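Local coordinates for predicted protein (Acinetobacter sp. RUH2624, PDB 4MEA) that hydrolyses epoxides, as a secreted enzyme of the alpha/beta hydrolase fold identified as a Cif virulence factor, at residues P60-H65 against G126-V131; I161-M166 against V281-A286; K7-P12 against P200-S205; M268-Q273 against I298-T303. All blocks are in the same frame, centred on the assembly; numbering follows the deposited sequence.

Contact 1: P60-H65 against G126-V131; sequences PIVFIH and GPIYYV
Val131 lies side by side with Ile61 and Phe63 on one face of a parallel strand pair, inside the mixed sheet of the alpha/beta hydrolase fold. CG1, anti to the backbone N (chi1 177°), rests 3.8 Å from Phe63 CD1, while CG2 lies between the Phe63 ring and Ile61 CG2, the latter at 3.9 Å, and CB meets the Phe63 ring obliquely. Val62 serves the other face, where its CG2 touches Ile128 CD1 at 3.7 Å.

The backbone of Val62 also works in both directions: its N donates to Tyr129 O, and its O receives Val131 N at 2.8 Å. Bonds from Tyr129 N to Pro60 O and from Ile64 N to Val131 O continue this ladder, the regular pattern of parallel strands, here with axes 17° apart. Pro60, just before strand 61-64, packs at the start of the pairing: its ring crosses Ile128 at about a right angle, with CB 3.7 Å from Ile128 CG2, and CD lies 3.5 Å from Pro127 O. At the far end Ile64 CG1 meets the phenol end of Tyr130, 3.3 Å from OH with CZ next, and the Tyr130 hydroxyl is hydrogen-bonded to Ser140.

Strand 61-64 is flanked on its second edge by strand 87-90, and strand 128-133 by strand 151-157, which places the pair well inside the sheet. Helix 108-123 packs on Val62, Ile128 and Tyr130, whereas helix 75-81 covers Ile61 and Phe63 from the opposite face.

Contact 2: I161-M166 against V281-A286; sequences IPDRAM and VKEMRA
Ile161 and Glu283 have the nearest CA atoms of this contact, 8.0 Å apart, so the loop that follows strand 151-157 in the alpha/beta hydrolase fold stands well off helix 279-288 and a long side chain must span the gap. Within the loop Asp163 forms an Asx turn, its OD1 accepting from Ala165 N, which approaches from above the carboxylate plane.

Glu283 does the bridging. With CG anti to the backbone N (chi1 179°) and the chain extended beyond it, the carboxylate arrives at the peptide units of Ile161. OE1 takes Ile161 N through its syn lone pair at 3.1 Å, a somewhat bent bond with 141° at the hydrogen. OE2 lies only 2.5 Å from Ile161 O, a spacing which suggests that Glu283 is probably protonated, with the proton directed at that carbonyl.

The same OE2 meets the carboxylate of Asp163 as a whole, nearest its CG at 3.1 Å. The two acids reach toward each other tip to tip, their planes turned 61° apart, and their facing oxygens are acceptors without a bond between them. Such closeness would also be easier to accommodate with Glu283 neutral, since Asp163 OD2 makes a salt bridge to Arg287 of helix 279-288, which would help offset its charge. Helix 246-258 approaches the loop as well, Asn253 bonding Pro162 O and Glu254 bonding Arg164 N.

Beside this polar cluster the contact turns apolar: Ile161 crosses Met284 at about a right angle, its CD1 methyl resting 4.0 Å from Met284 CG.

Contact 3: K7-P12 against P200-S205; sequences KSIDTP and PNLFFS
Ile9 and Leu202 bring the irregular N-terminal segment onto helix 200-211, which belongs to the largely helical insertion between strands 151-157 and 267-272, probably the cap, as in related alpha/beta epoxide hydrolases.

The apolar contacts centre on Ile9, which points at the helix. Its CG1 lies between the backbone N and the carbonyl carbon (chi1 64°) and meets Leu202 CA at 3.8 Å. The Ile9 side chain crosses that of Asn201 at about a right angle, its CD1 3.7 Å from Asn201 CG, while the other branch, CG2, reaches Ser205 CB. Leu202 answers with CD1, which touches both Ser8 CB at 3.7 Å and Ile9 O at 3.6 Å.

Two side chains have their main polar partners elsewhere: Ser8 OG is hydrogen-bonded to Asp190 and Lys194 of the second subunit, so the contact takes part in the interface with that subunit, and Asn201 ND2 is hydrogen-bonded to Ser16 of helix 13-25.

Polar links across the contact itself run through water. One molecule pairs Thr11 OG1 with Asn201 ND2, weakly on the asparagine side. Another accepts from Ile9 N at 2.8 Å and donates to Leu202 O, also at 2.8 Å.

Contact 4: M268-Q273 against I298-T303; sequences MALTGQ and IILPDT
Gln273 presents its flat carboxamide to Asp302: OE1 accepts the backbone N of Asp302 at 2.9 Å, almost straight at the hydrogen (176°), with the donor tilted 24° from the amide plane. The same oxygen passes 3.5 Å from Pro301 CA. The side chain gets there by lying extended, with CG anti to the backbone N (chi1 177°). Its target is the middle of a type II turn from Leu300 to Thr303, in which Thr303 OG1 also donates to Pro301 O.

Behind the turn, strands 267-272 and 295-300 pair in parallel as the two strands of a beta-alpha-beta unit, with helix 279-288 between them in the chain. Four backbone bonds run between the two segments, from Ile298 N to Ala269 O up to Gln273 N, which donates to Leu300 O at 2.8 Å. On one face Leu270 CD1 lies 3.9 Å from Ile298 CG2 and 4.0 Å from Leu300 CG, near helix 307-323. The other face carries Thr271, whose OG1 sits 3.3 Å from Ile299 CG1 while bonding Asn277 O; Val281 of helix 279-288 covers both residues. Gly272 comes where the turn folds back: Thr303 O stands 3.1 Å from Gly272 C, and a CB on Gly272 would clash with that oxygen.

Gln273 therefore binds the turn twice, through its backbone N at Leu300 and its side-chain oxygen at Asp302. The hydrogen bonding thus runs on into the turn and ties it to Gln273, beside strand 295-300, one of the two outermost strands of the sheet within this chain.

From the N terminus, contact 3 opens first, at 7-12, and closes at 200-205 on helix 200-211. Contact 1 opens and closes within that span, joining two inner strands of the sheet. Contact 2 also opens inside it, at 161-166, but closes beyond it at 281-286, tying the loop after strand 151-157 to helix 279-288; contacts 2 and 3 therefore cross. Contact 4 opens at 268-273, before contact 2 has closed, and ends at 298-303, joining the strands before and after that helix; these two cross and touch, through Val281 and Met284. Contacts 1 and 4 share one sheet, their centres about 20 Å apart, while contact 3 lies across the chain's centre from contact 1.

Contact 1: P60-H65 against G126-V131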
loop_
_atom_site.group_PDB
_atom_site.type_symbol
_atom_site.label_atom_id
_atom_site.label_comp_id
_atom_site.label_asym_id
_atom_site.label_seq_id
_atom_site.Cartn_x
_atom_site.Cartn_y
_atom_site.Cartn_z
ATOM N N PRO A 60 -36.716 11.527 -7.651
ATOM C CA PRO A 60 -35.900 10.313 -7.650
ATOM C C PRO A 60 -34.595 10.521 -6.885
ATOM O O PRO A 60 -34.040 11.614 -6.867
ATOM C CB PRO A 60 -35.625 10.071 -9.138
ATOM C CG PRO A 60 -36.760 10.761 -9.851
ATOM C CD PRO A 60 -37.040 11.980 -9.015
ATOM N N ILE A 61 -34.129 9.465 -6.238
ATOM C CA ILE A 61 -32.841 9.496 -5.572
ATOM C C ILE A 61 -31.994 8.387 -6.177
ATOM O O ILE A 61 -32.376 7.219 -6.148
ATOM C CB ILE A 61 -32.980 9.275 -4.064
ATOM C CG1 ILE A 61 -34.117 10.134 -3.505
ATOM C CG2 ILE A 61 -31.658 9.585 -3.353
ATOM C CD1 ILE A 61 -34.459 9.838 -2.074
ATOM N N VAL A 62 -30.853 8.764 -6.743
ATOM C CA VAL A 62 -29.940 7.795 -7.337
ATOM C C VAL A 62 -28.772 7.547 -6.370
ATOM O O VAL A 62 -28.162 8.495 -5.882
ATOM C CB VAL A 62 -29.447 8.286 -8.714
ATOM C CG1 VAL A 62 -28.372 7.354 -9.286
ATOM C CG2 VAL A 62 -30.636 8.433 -9.678
ATOM N N PHE A 63 -28.502 6.276 -6.066
ATOM C CA PHE A 63 -27.461 5.889 -5.100
ATOM C C PHE A 63 -26.348 5.133 -5.805
ATOM O O PHE A 63 -26.609 4.152 -6.501
ATOM C CB PHE A 63 -28.013 4.963 -4.013
ATOM C CG PHE A 63 -29.131 5.549 -3.192
ATOM C CD1 PHE A 63 -28.860 6.253 -2.027
ATOM C CD2 PHE A 63 -30.455 5.346 -3.556
ATOM C CE1 PHE A 63 -29.897 6.776 -1.254
ATOM C CE2 PHE A 63 -31.497 5.865 -2.788
ATOM C CZ PHE A 63 -31.216 6.582 -1.640
ATOM N N ILE A 64 -25.111 5.563 -5.583
ATOM C CA ILE A 64 -23.947 4.967 -6.231
ATOM C C ILE A 64 -22.925 4.448 -5.204
ATOM O O ILE A 64 -22.294 5.233 -4.480
ATOM C CB ILE A 64 -23.250 5.980 -7.155
ATOM C CG1 ILE A 64 -24.250 6.585 -8.154
ATOM C CG2 ILE A 64 -22.081 5.315 -7.878
ATOM C CD1 ILE A 64 -24.789 5.567 -9.196
ATOM N N HIS A 65 -22.755 3.128 -5.164
ATOM C CA HIS A 65 -21.841 2.472 -4.227
ATOM C C HIS A 65 -20.376 2.640 -4.622
ATOM O O HIS A 65 -20.058 3.241 -5.652
ATOM C CB HIS A 65 -22.159 0.970 -4.190
ATOM C CG HIS A 65 -21.689 0.232 -5.407
ATOM N ND1 HIS A 65 -20.426 -0.313 -5.505
ATOM C CD2 HIS A 65 -22.300 -0.017 -6.591
ATOM C CE1 HIS A 65 -20.283 -0.878 -6.691
ATOM N NE2 HIS A 65 -21.407 -0.716 -7.369
ATOM N N GLY A 126 -36.042 14.563 -14.565
ATOM C CA GLY A 126 -35.554 15.192 -13.347
ATOM C C GLY A 126 -36.435 16.287 -12.782
ATOM O O GLY A 126 -37.544 16.491 -13.258
ATOM N N PRO A 127 -35.939 17.005 -11.759
ATOM C CA PRO A 127 -34.598 16.796 -11.200
ATOM C C PRO A 127 -34.549 15.599 -10.251
ATOM O O PRO A 127 -35.577 14.983 -9.963
ATOM C CB PRO A 127 -34.345 18.090 -10.420
ATOM C CG PRO A 127 -35.698 18.507 -9.971
ATOM C CD PRO A 127 -36.651 18.102 -11.083
ATOM N N ILE A 128 -33.356 15.279 -9.766
ATOM C CA ILE A 128 -33.180 14.134 -8.884
ATOM C C ILE A 128 -32.201 14.505 -7.794
ATOM O O ILE A 128 -31.539 15.542 -7.871
ATOM C CB ILE A 128 -32.589 12.916 -9.633
ATOM C CG1 ILE A 128 -31.132 13.198 -10.032
ATOM C CG2 ILE A 128 -33.454 12.546 -10.840
ATOM C CD1 ILE A 128 -30.411 12.028 -10.682
ATOM N N TYR A 129 -32.113 13.654 -6.779
ATOM C CA TYR A 129 -31.072 13.781 -5.768
ATOM C C TYR A 129 -30.050 12.678 -6.036
ATOM O O TYR A 129 -30.415 11.600 -6.507
ATOM C CB TYR A 129 -31.661 13.634 -4.368
ATOM C CG TYR A 129 -32.697 14.682 -4.015
ATOM C CD1 TYR A 129 -32.453 16.029 -4.229
ATOM C CD2 TYR A 129 -33.918 14.320 -3.464
ATOM C CE1 TYR A 129 -33.396 16.987 -3.902
ATOM C CE2 TYR A 129 -34.868 15.269 -3.135
ATOM C CZ TYR A 129 -34.602 16.604 -3.355
ATOM O OH TYR A 129 -35.545 17.555 -3.028
ATOM N N TYR A 130 -28.783 12.954 -5.734
ATOM C CA TYR A 130 -27.681 12.054 -6.063
ATOM C C TYR A 130 -26.851 11.775 -4.806
ATOM O O TYR A 130 -26.394 12.698 -4.126
ATOM C CB TYR A 130 -26.805 12.692 -7.147
ATOM C CG TYR A 130 -25.846 11.758 -7.854
ATOM C CD1 TYR A 130 -26.213 11.125 -9.040
ATOM C CD2 TYR A 130 -24.557 11.540 -7.367
ATOM C CE1 TYR A 130 -25.334 10.285 -9.715
ATOM C CE2 TYR A 130 -23.665 10.689 -8.037
ATOM C CZ TYR A 130 -24.062 10.070 -9.215
ATOM O OH TYR A 130 -23.197 9.229 -9.903
ATOM N N VAL A 131 -26.684 10.493 -4.491
ATOM C CA VAL A 131 -26.038 10.070 -3.252
ATOM C C VAL A 131 -24.948 9.066 -3.617
ATOM O O VAL A 131 -25.219 8.061 -4.284
ATOM C CB VAL A 131 -27.066 9.444 -2.262
ATOM C CG1 VAL A 131 -26.378 8.931 -0.995
ATOM C CG2 VAL A 131 -28.156 10.458 -1.903
#

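Contact 2: I161-M166 against V281-A286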
loop_
_atom_site.group_PDB
_atom_site.type_symbol
_atom_site.label_atom_id
_atom_site.label_comp_id
_atom_site.label_asym_id
_atom_site.label_seq_id
_atom_site.Cartn_x
_atom_site.Cartn_y
_atom_site.Cartn_z
ATOM N N ILE A 161 -13.139 12.804 -2.851
ATOM C CA ILE A 161 -13.309 12.959 -4.285
ATOM C C ILE A 161 -11.896 13.142 -4.829
ATOM O O ILE A 161 -11.110 13.899 -4.263
ATOM C CB ILE A 161 -14.160 14.216 -4.600
ATOM C CG1 ILE A 161 -15.566 14.071 -4.008
ATOM C CG2 ILE A 161 -14.221 14.477 -6.105
ATOM C CD1 ILE A 161 -16.312 15.394 -3.812
ATOM N N PRO A 162 -11.551 12.430 -5.908
ATOM C CA PRO A 162 -10.213 12.597 -6.484
ATOM C C PRO A 162 -9.840 14.061 -6.727
ATOM O O PRO A 162 -10.569 14.801 -7.380
ATOM C CB PRO A 162 -10.321 11.850 -7.816
ATOM C CG PRO A 162 -11.277 10.732 -7.503
ATOM C CD PRO A 162 -12.313 11.361 -6.582
ATOM N N ASP A 163 -8.706 14.470 -6.175
ATOM C CA ASP A 163 -8.139 15.779 -6.464
ATOM C C ASP A 163 -6.645 15.696 -6.179
ATOM O O ASP A 163 -6.122 14.597 -5.970
ATOM C CB ASP A 163 -8.853 16.924 -5.703
ATOM C CG ASP A 163 -8.410 17.060 -4.241
ATOM O OD1 ASP A 163 -7.844 16.110 -3.677
ATOM O OD2 ASP A 163 -8.649 18.134 -3.647
ATOM N N ARG A 164 -5.960 16.837 -6.196
ATOM C CA ARG A 164 -4.501 16.864 -6.096
ATOM C C ARG A 164 -4.030 16.223 -4.794
ATOM O O ARG A 164 -2.908 15.710 -4.711
ATOM C CB ARG A 164 -3.995 18.310 -6.175
ATOM C CG ARG A 164 -4.440 19.139 -4.987
ATOM C CD ARG A 164 -4.284 20.636 -5.192
ATOM N NE ARG A 164 -4.712 21.354 -3.989
ATOM C CZ ARG A 164 -4.871 22.669 -3.915
ATOM N NH1 ARG A 164 -4.639 23.423 -4.982
ATOM N NH2 ARG A 164 -5.270 23.227 -2.774
ATOM N N ALA A 165 -4.881 16.258 -3.773
ATOM C CA ALA A 165 -4.509 15.718 -2.465
ATOM C C ALA A 165 -4.379 14.187 -2.480
ATOM O O ALA A 165 -3.759 13.591 -1.596
ATOM C CB ALA A 165 -5.495 16.174 -1.394
ATOM N N MET A 166 -4.951 13.552 -3.495
ATOM C CA MET A 166 -4.848 12.103 -3.620
ATOM C C MET A 166 -3.416 11.712 -4.005
ATOM O O MET A 166 -3.021 10.549 -3.888
ATOM C CB MET A 166 -5.875 11.585 -4.639
ATOM C CG MET A 166 -6.126 10.084 -4.611
ATOM S SD MET A 166 -7.580 9.640 -5.610
ATOM C CE MET A 166 -8.899 9.859 -4.406
ATOM N N VAL A 281 -14.767 16.125 4.429
ATOM C CA VAL A 281 -15.407 17.313 4.995
ATOM C C VAL A 281 -14.579 18.563 4.694
ATOM O O VAL A 281 -15.105 19.570 4.204
ATOM C CB VAL A 281 -15.624 17.159 6.514
ATOM C CG1 VAL A 281 -16.083 18.467 7.129
ATOM C CG2 VAL A 281 -16.624 16.042 6.788
ATOM N N LYS A 282 -13.280 18.474 4.961
ATOM C CA LYS A 282 -12.357 19.568 4.704
ATOM C C LYS A 282 -12.167 19.810 3.216
ATOM O O LYS A 282 -12.072 20.954 2.773
ATOM C CB LYS A 282 -10.998 19.283 5.354
ATOM C CG LYS A 282 -11.042 19.213 6.865
ATOM C CD LYS A 282 -9.644 18.970 7.429
ATOM C CE LYS A 282 -9.684 18.825 8.941
ATOM N NZ LYS A 282 -8.316 18.648 9.511
ATOM N N GLU A 283 -12.105 18.727 2.446
ATOM C CA GLU A 283 -11.849 18.829 1.017
ATOM C C GLU A 283 -12.955 19.591 0.305
ATOM O O GLU A 283 -12.680 20.544 -0.423
ATOM C CB GLU A 283 -11.695 17.442 0.376
ATOM C CG GLU A 283 -11.439 17.510 -1.144
ATOM C CD GLU A 283 -11.555 16.154 -1.833
ATOM O OE1 GLU A 283 -12.208 15.252 -1.276
ATOM O OE2 GLU A 283 -11.001 15.995 -2.941
ATOM N N MET A 284 -14.203 19.165 0.505
ATOM C CA MET A 284 -15.334 19.824 -0.154
ATOM C C MET A 284 -15.465 21.295 0.259
ATOM O O MET A 284 -15.639 22.158 -0.584
ATOM C CB MET A 284 -16.647 19.069 0.087
ATOM C CG MET A 284 -16.749 17.746 -0.666
ATOM S SD MET A 284 -18.338 16.948 -0.387
ATOM C CE MET A 284 -19.444 18.066 -1.261
ATOM N N ARG A 285 -15.372 21.576 1.555
ATOM C CA ARG A 285 -15.435 22.954 2.022
ATOM C C ARG A 285 -14.367 23.819 1.348
ATOM O O ARG A 285 -14.671 24.900 0.848
ATOM C CB ARG A 285 -15.309 23.030 3.551
ATOM C CG ARG A 285 -15.416 24.446 4.107
ATOM C CD ARG A 285 -15.783 24.433 5.577
ATOM N NE ARG A 285 -14.913 23.549 6.347
ATOM C CZ ARG A 285 -15.324 22.456 6.984
ATOM N NH1 ARG A 285 -16.607 22.106 6.956
ATOM N NH2 ARG A 285 -14.453 21.718 7.661
ATOM N N ALA A 286 -13.126 23.333 1.314
ATOM C CA ALA A 286 -11.998 24.121 0.803
ATOM C C ALA A 286 -12.001 24.307 -0.710
ATOM O O ALA A 286 -11.528 25.322 -1.210
ATOM C CB ALA A 286 -10.665 23.510 1.243
#

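Contact 3: K7-P12 against P200-S205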
loop_
_atom_site.group_PDB
_atom_site.type_symbol
_atom_site.label_atom_id
_atom_site.label_comp_id
_atom_site.label_asym_id
_atom_site.label_seq_id
_atom_site.Cartn_x
_atom_site.Cartn_y
_atom_site.Cartn_z
ATOM N N LYS A 7 -7.220 -9.982 13.889
ATOM C CA LYS A 7 -6.628 -11.144 13.237
ATOM C C LYS A 7 -7.245 -11.400 11.867
ATOM O O LYS A 7 -8.426 -11.147 11.644
ATOM C CB LYS A 7 -6.731 -12.386 14.138
ATOM C CG LYS A 7 -5.839 -12.292 15.384
ATOM C CD LYS A 7 -5.993 -13.492 16.306
ATOM C CE LYS A 7 -7.332 -13.484 17.008
ATOM N NZ LYS A 7 -7.374 -14.521 18.075
ATOM N N SER A 8 -6.430 -11.880 10.937
ATOM C CA SER A 8 -6.948 -12.291 9.639
ATOM C C SER A 8 -7.524 -13.694 9.815
ATOM O O SER A 8 -7.172 -14.387 10.767
ATOM C CB SER A 8 -5.839 -12.276 8.576
ATOM O OG SER A 8 -4.821 -13.202 8.900
ATOM N N ILE A 9 -8.425 -14.097 8.922
ATOM C CA ILE A 9 -9.005 -15.442 8.966
ATOM C C ILE A 9 -8.002 -16.489 8.510
ATOM O O ILE A 9 -6.985 -16.165 7.890
ATOM C CB ILE A 9 -10.263 -15.553 8.067
ATOM C CG1 ILE A 9 -9.899 -15.333 6.592
ATOM C CG2 ILE A 9 -11.320 -14.553 8.519
ATOM C CD1 ILE A 9 -11.029 -15.698 5.615
ATOM N N ASP A 10 -8.280 -17.750 8.819
ATOM C CA ASP A 10 -7.470 -18.831 8.269
ATOM C C ASP A 10 -8.338 -19.843 7.520
ATOM O O ASP A 10 -7.930 -20.972 7.286
ATOM C CB ASP A 10 -6.595 -19.497 9.344
ATOM C CG ASP A 10 -7.407 -20.138 10.462
ATOM O OD1 ASP A 10 -8.570 -20.530 10.218
ATOM O OD2 ASP A 10 -6.868 -20.260 11.586
ATOM N N THR A 11 -9.532 -19.423 7.129
ATOM C CA THR A 11 -10.394 -20.273 6.301
ATOM C C THR A 11 -9.699 -20.646 4.997
ATOM O O THR A 11 -9.125 -19.789 4.334
ATOM C CB THR A 11 -11.704 -19.554 5.979
ATOM O OG1 THR A 11 -12.204 -18.940 7.176
ATOM C CG2 THR A 11 -12.739 -20.530 5.416
ATOM N N PRO A 12 -9.732 -21.939 4.633
ATOM C CA PRO A 12 -9.141 -22.370 3.363
ATOM C C PRO A 12 -9.893 -21.746 2.195
ATOM O O PRO A 12 -11.122 -21.672 2.235
ATOM C CB PRO A 12 -9.345 -23.889 3.375
ATOM C CG PRO A 12 -9.454 -24.247 4.824
ATOM C CD PRO A 12 -10.187 -23.083 5.447
ATOM N N PRO A 200 -9.941 -14.161 -1.825
ATOM C CA PRO A 200 -10.688 -12.911 -1.618
ATOM C C PRO A 200 -11.237 -12.802 -0.199
ATOM O O PRO A 200 -11.263 -11.710 0.357
ATOM C CB PRO A 200 -11.842 -13.011 -2.627
ATOM C CG PRO A 200 -11.365 -13.996 -3.668
ATOM C CD PRO A 200 -10.512 -14.983 -2.908
ATOM N N ASN A 201 -11.685 -13.914 0.374
ATOM C CA ASN A 201 -12.210 -13.880 1.741
ATOM C C ASN A 201 -11.156 -13.383 2.745
ATOM O O ASN A 201 -11.462 -12.593 3.643
ATOM C CB ASN A 201 -12.770 -15.252 2.153
ATOM C CG ASN A 201 -13.804 -15.151 3.264
ATOM O OD1 ASN A 201 -14.221 -14.056 3.637
ATOM N ND2 ASN A 201 -14.216 -16.295 3.800
ATOM N N LEU A 202 -9.918 -13.833 2.578
ATOM C CA LEU A 202 -8.829 -13.418 3.460
ATOM C C LEU A 202 -8.608 -11.914 3.381
ATOM O O LEU A 202 -8.611 -11.220 4.408
ATOM C CB LEU A 202 -7.527 -14.161 3.104
ATOM C CG LEU A 202 -6.222 -13.685 3.755
ATOM C CD1 LEU A 202 -6.286 -13.854 5.271
ATOM C CD2 LEU A 202 -5.022 -14.450 3.182
ATOM N N PHE A 203 -8.410 -11.402 2.168
ATOM C CA PHE A 203 -8.146 -9.971 2.008
ATOM C C PHE A 203 -9.306 -9.085 2.457
ATOM O O PHE A 203 -9.115 -8.161 3.249
ATOM C CB PHE A 203 -7.761 -9.589 0.569
ATOM C CG PHE A 203 -7.483 -8.104 0.409
ATOM C CD1 PHE A 203 -6.228 -7.590 0.702
ATOM C CD2 PHE A 203 -8.492 -7.223 0.025
ATOM C CE1 PHE A 203 -5.970 -6.235 0.592
ATOM C CE2 PHE A 203 -8.238 -5.862 -0.095
ATOM C CZ PHE A 203 -6.974 -5.367 0.188
ATOM N N PHE A 204 -10.499 -9.343 1.928
ATOM C CA PHE A 204 -11.647 -8.491 2.227
ATOM C C PHE A 204 -12.161 -8.595 3.664
ATOM O O PHE A 204 -12.614 -7.595 4.232
ATOM C CB PHE A 204 -12.784 -8.737 1.232
ATOM C CG PHE A 204 -12.563 -8.087 -0.116
ATOM C CD1 PHE A 204 -12.796 -6.728 -0.293
ATOM C CD2 PHE A 204 -12.127 -8.834 -1.196
ATOM C CE1 PHE A 204 -12.592 -6.117 -1.537
ATOM C CE2 PHE A 204 -11.928 -8.235 -2.444
ATOM C CZ PHE A 204 -12.165 -6.880 -2.613
ATOM N N SER A 205 -12.122 -9.788 4.256
ATOM C CA SER A 205 -12.515 -9.907 5.661
ATOM C C SER A 205 -11.695 -8.932 6.508
ATOM O O SER A 205 -12.239 -8.204 7.345
ATOM C CB SER A 205 -12.349 -11.340 6.181
ATOM O OG SER A 205 -13.375 -12.190 5.684
HETATM O O HOH W 1 -9.029 -12.069 7.072
HETATM O O HOH W 2 -14.268 -17.174 6.944
#

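Contact 4: M268-Q273 against I298-T303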
loop_
_atom_site.group_PDB
_atom_site.type_symbol
_atom_site.label_atom_id
_atom_site.label_comp_id
_atom_site.label_asym_id
_atom_site.label_seq_id
_atom_site.Cartn_x
_atom_site.Cartn_y
_atom_site.Cartn_z
ATOM N N MET A 268 -23.564 17.897 0.420
ATOM C CA MET A 268 -23.227 17.407 1.747
ATOM C C MET A 268 -22.038 16.460 1.688
ATOM O O MET A 268 -21.947 15.628 0.777
ATOM C CB MET A 268 -24.423 16.687 2.386
ATOM C CG MET A 268 -24.100 16.052 3.745
ATOM S SD MET A 268 -25.555 15.641 4.729
ATOM C CE MET A 268 -26.321 14.364 3.732
ATOM N N ALA A 269 -21.125 16.615 2.649
ATOM C CA ALA A 269 -20.140 15.592 2.972
ATOM C C ALA A 269 -20.660 14.852 4.193
ATOM O O ALA A 269 -20.902 15.452 5.239
ATOM C CB ALA A 269 -18.780 16.209 3.260
ATOM N N LEU A 270 -20.866 13.550 4.044
ATOM C CA LEU A 270 -21.393 12.726 5.125
ATOM C C LEU A 270 -20.409 11.586 5.349
ATOM O O LEU A 270 -20.185 10.762 4.465
ATOM C CB LEU A 270 -22.792 12.212 4.754
ATOM C CG LEU A 270 -23.468 11.138 5.597
ATOM C CD1 LEU A 270 -23.682 11.603 7.042
ATOM C CD2 LEU A 270 -24.807 10.746 4.952
ATOM N N THR A 271 -19.793 11.561 6.524
ATOM C CA THR A 271 -18.681 10.656 6.754
ATOM C C THR A 271 -18.805 9.947 8.096
ATOM O O THR A 271 -19.668 10.276 8.914
ATOM C CB THR A 271 -17.349 11.416 6.749
ATOM O OG1 THR A 271 -17.215 12.132 7.981
ATOM C CG2 THR A 271 -17.282 12.393 5.582
ATOM N N GLY A 272 -17.930 8.973 8.316
ATOM C CA GLY A 272 -17.896 8.262 9.578
ATOM C C GLY A 272 -16.645 8.607 10.355
ATOM O O GLY A 272 -15.540 8.546 9.823
ATOM N N GLN A 273 -16.824 8.980 11.619
ATOM C CA GLN A 273 -15.709 9.301 12.500
ATOM C C GLN A 273 -14.623 8.225 12.511
ATOM O O GLN A 273 -13.434 8.547 12.600
ATOM C CB GLN A 273 -16.225 9.512 13.924
ATOM C CG GLN A 273 -15.151 9.778 14.963
ATOM C CD GLN A 273 -15.703 9.705 16.380
ATOM O OE1 GLN A 273 -16.430 8.765 16.736
ATOM N NE2 GLN A 273 -15.376 10.705 17.192
ATOM N N ILE A 298 -21.485 16.468 7.871
ATOM C CA ILE A 298 -21.873 15.667 9.022
ATOM C C ILE A 298 -20.919 14.500 9.187
ATOM O O ILE A 298 -20.718 13.712 8.265
ATOM C CB ILE A 298 -23.323 15.151 8.893
ATOM C CG1 ILE A 298 -24.299 16.332 8.898
ATOM C CG2 ILE A 298 -23.646 14.152 10.017
ATOM C CD1 ILE A 298 -25.748 15.949 8.652
ATOM N N ILE A 299 -20.306 14.408 10.361
ATOM C CA ILE A 299 -19.474 13.261 10.665
ATOM C C ILE A 299 -20.200 12.419 11.714
ATOM O O ILE A 299 -20.450 12.881 12.821
ATOM C CB ILE A 299 -18.100 13.697 11.186
ATOM C CG1 ILE A 299 -17.410 14.625 10.174
ATOM C CG2 ILE A 299 -17.232 12.481 11.503
ATOM C CD1 ILE A 299 -15.983 15.009 10.570
ATOM N N LEU A 300 -20.547 11.185 11.366
ATOM C CA LEU A 300 -21.257 10.319 12.303
ATOM C C LEU A 300 -20.303 9.679 13.320
ATOM O O LEU A 300 -19.324 9.031 12.944
ATOM C CB LEU A 300 -22.058 9.246 11.559
ATOM C CG LEU A 300 -23.130 9.718 10.574
ATOM C CD1 LEU A 300 -23.842 8.515 9.961
ATOM C CD2 LEU A 300 -24.124 10.636 11.268
ATOM N N PRO A 301 -20.590 9.864 14.617
ATOM C CA PRO A 301 -19.750 9.274 15.673
ATOM C C PRO A 301 -19.838 7.744 15.709
ATOM O O PRO A 301 -20.868 7.187 15.317
ATOM C CB PRO A 301 -20.313 9.888 16.966
ATOM C CG PRO A 301 -21.705 10.315 16.622
ATOM C CD PRO A 301 -21.700 10.669 15.159
ATOM N N ASP A 302 -18.759 7.096 16.155
ATOM C CA ASP A 302 -18.714 5.648 16.373
ATOM C C ASP A 302 -19.078 4.853 15.122
ATOM O O ASP A 302 -19.462 3.687 15.219
ATOM C CB ASP A 302 -19.641 5.237 17.520
ATOM C CG ASP A 302 -19.239 5.855 18.848
ATOM O OD1 ASP A 302 -18.019 5.976 19.104
ATOM O OD2 ASP A 302 -20.145 6.224 19.631
ATOM N N THR A 303 -18.945 5.491 13.962
ATOM C CA THR A 303 -19.319 4.892 12.680
ATOM C C THR A 303 -18.106 4.822 11.764
ATOM O O THR A 303 -17.399 5.815 11.576
ATOM C CB THR A 303 -20.433 5.705 11.974
ATOM O OG1 THR A 303 -21.578 5.786 12.827
ATOM C CG2 THR A 303 -20.839 5.051 10.631
#